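Local coordinates for protein Vng1086c (Halobacterium sp., PDB 2GF4), which is of unknown function but binds calcium and assembles from four copies of a small, mostly helical chain, at residues Phe31-Glu36 / Val55-Asn60. Numbering follows the deposited sequence.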
# COMPACT_ATOMS: atom_id res chain seq x y z
N PHE A 31 14.01 2.68 1.67
CA PHE A 31 13.40 3.05 2.92
C PHE A 31 13.52 4.51 3.23
O PHE A 31 13.52 4.88 4.40
CB PHE A 31 14.00 2.20 4.02
CG PHE A 31 13.80 0.74 3.80
CD1 PHE A 31 14.74 -0.02 3.13
CD2 PHE A 31 12.65 0.12 4.25
CE1 PHE A 31 14.53 -1.34 2.92
CE2 PHE A 31 12.45 -1.21 4.03
CZ PHE A 31 13.39 -1.93 3.37
N ALA A 32 13.57 5.34 2.22
CA ALA A 32 13.74 6.74 2.55
C ALA A 32 12.62 7.38 3.31
O ALA A 32 12.88 8.33 4.05
CB ALA A 32 14.02 7.48 1.35
N ALA A 33 11.39 6.89 3.19
CA ALA A 33 10.34 7.48 3.99
C ALA A 33 10.49 7.08 5.46
O ALA A 33 10.22 7.91 6.33
CB ALA A 33 9.07 7.04 3.51
N TYR A 34 10.88 5.83 5.76
CA TYR A 34 11.07 5.45 7.15
C TYR A 34 12.16 6.34 7.75
O TYR A 34 11.97 6.80 8.87
CB TYR A 34 11.50 3.99 7.24
CG TYR A 34 12.06 3.60 8.57
CD1 TYR A 34 11.22 3.29 9.64
CD2 TYR A 34 13.43 3.48 8.75
CE1 TYR A 34 11.74 2.87 10.82
CE2 TYR A 34 13.95 3.07 9.93
CZ TYR A 34 13.10 2.77 10.95
OH TYR A 34 13.60 2.38 12.15
N GLU A 35 13.25 6.62 7.05
CA GLU A 35 14.30 7.46 7.63
C GLU A 35 13.83 8.89 7.89
O GLU A 35 14.32 9.52 8.82
CB GLU A 35 15.53 7.43 6.73
CG GLU A 35 16.02 6.02 6.41
CD GLU A 35 16.79 5.39 7.53
OE1 GLU A 35 17.17 6.12 8.47
OE2 GLU A 35 17.06 4.16 7.51
N GLU A 36 12.90 9.41 7.09
CA GLU A 36 12.39 10.75 7.35
C GLU A 36 11.66 10.78 8.68
O GLU A 36 11.68 11.80 9.35
CB GLU A 36 11.39 11.16 6.29
CG GLU A 36 12.00 11.33 4.94
CD GLU A 36 10.99 11.75 3.90
OE1 GLU A 36 9.86 12.18 4.27
OE2 GLU A 36 11.31 11.68 2.70
N VAL A 55 6.75 1.02 11.89
CA VAL A 55 6.62 -0.32 11.34
C VAL A 55 5.83 -0.26 10.03
O VAL A 55 6.14 -1.00 9.10
CB VAL A 55 5.99 -1.23 12.36
CG1 VAL A 55 5.60 -2.53 11.73
CG2 VAL A 55 7.02 -1.51 13.44
N PHE A 56 4.82 0.61 9.98
CA PHE A 56 4.04 0.81 8.76
C PHE A 56 4.98 1.19 7.61
O PHE A 56 4.93 0.59 6.54
CB PHE A 56 3.06 1.95 9.00
CG PHE A 56 2.24 2.28 7.80
CD1 PHE A 56 2.66 3.24 6.90
CD2 PHE A 56 1.02 1.68 7.61
CE1 PHE A 56 1.89 3.54 5.80
CE2 PHE A 56 0.26 1.98 6.52
CZ PHE A 56 0.68 2.92 5.63
N LEU A 57 5.82 2.21 7.81
CA LEU A 57 6.71 2.63 6.75
C LEU A 57 7.66 1.54 6.28
O LEU A 57 8.01 1.51 5.09
CB LEU A 57 7.49 3.85 7.21
CG LEU A 57 6.58 5.08 7.26
CD1 LEU A 57 7.36 6.18 7.92
CD2 LEU A 57 6.12 5.50 5.87
N LEU A 58 8.10 0.68 7.20
CA LEU A 58 9.02 -0.42 6.86
C LEU A 58 8.31 -1.49 6.05
O LEU A 58 8.85 -1.95 5.04
CB LEU A 58 9.58 -1.05 8.13
CG LEU A 58 10.57 -0.17 8.89
CD1 LEU A 58 11.02 -0.85 10.12
CD2 LEU A 58 11.74 0.09 8.04
N GLY A 59 7.13 -1.92 6.51
CA GLY A 59 6.37 -2.94 5.78
C GLY A 59 6.03 -2.42 4.40
O GLY A 59 6.24 -3.09 3.40
N ASN A 60 5.49 -1.22 4.35
CA ASN A 60 5.14 -0.61 3.11
C ASN A 60 6.31 -0.53 2.17
O ASN A 60 6.19 -0.82 0.99
CB ASN A 60 4.72 0.76 3.40
CG ASN A 60 3.56 1.11 2.65
OD1 ASN A 60 3.63 1.86 1.70
ND2 ASN A 60 2.45 0.53 3.03
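Leu58 lies against one face of the Tyr34 ring, its methyl CD2 standing 3.6 Å from the ring centroid and 16° off the ring normal, a CH-pi contact displaced slightly toward the rim. The leucine fork suits this place because Leu58 CG also rests on the phenol, 3.6 Å from Tyr34 CD1, while Leu58 CD1 reaches Tyr34 CE1. Leu58 CD2 also lies 3.9 Å from Phe31 CD2; the two side chains cross at about a right angle, and the Phe31 ring turns its edge, near the ring plane, to the backbone oxygen of Leu58. Leu57, one residue earlier, meets the backbone and CB atoms of the short helix: its CB packs 4.0 Å from Tyr34 CB, its CD1 touches Ala33 O and Tyr34 CA, and its CD2 rests on Ala33 CB, a short side chain consistent with close packing. The nearest CA approach, 5.2 Å, is between Tyr34 CA and Leu57 CA. The segments 32-36 and 55-60, parts of helices 32-37 and 48-71, run nearly antiparallel, their axes at 168°, and meet through an apolar seam in a chain whose regular structure is all helix. Phe31 holds the N-cap position, so its ring leaves from the very start of the helix, whereas Tyr34 CG, anti to the backbone N (chi1 165°), carries the phenol across to the other helix, where it crosses Leu58 obliquely. Helix 3-21 closes the cluster: Tyr34 touches Val14 and its OH is hydrogen-bonded to His10 NE2, giving the buried phenol a polar partner, while Met13 packs on Leu58. An alanine in place of Tyr34 removes the ring and its hydroxyl, and would probably loosen the short helix from helices 48-71 and 3-21. Just beyond, the Tyr34 side chain comes within about 4 Å of that of Glu40, which with Asp38 binds the calcium ion.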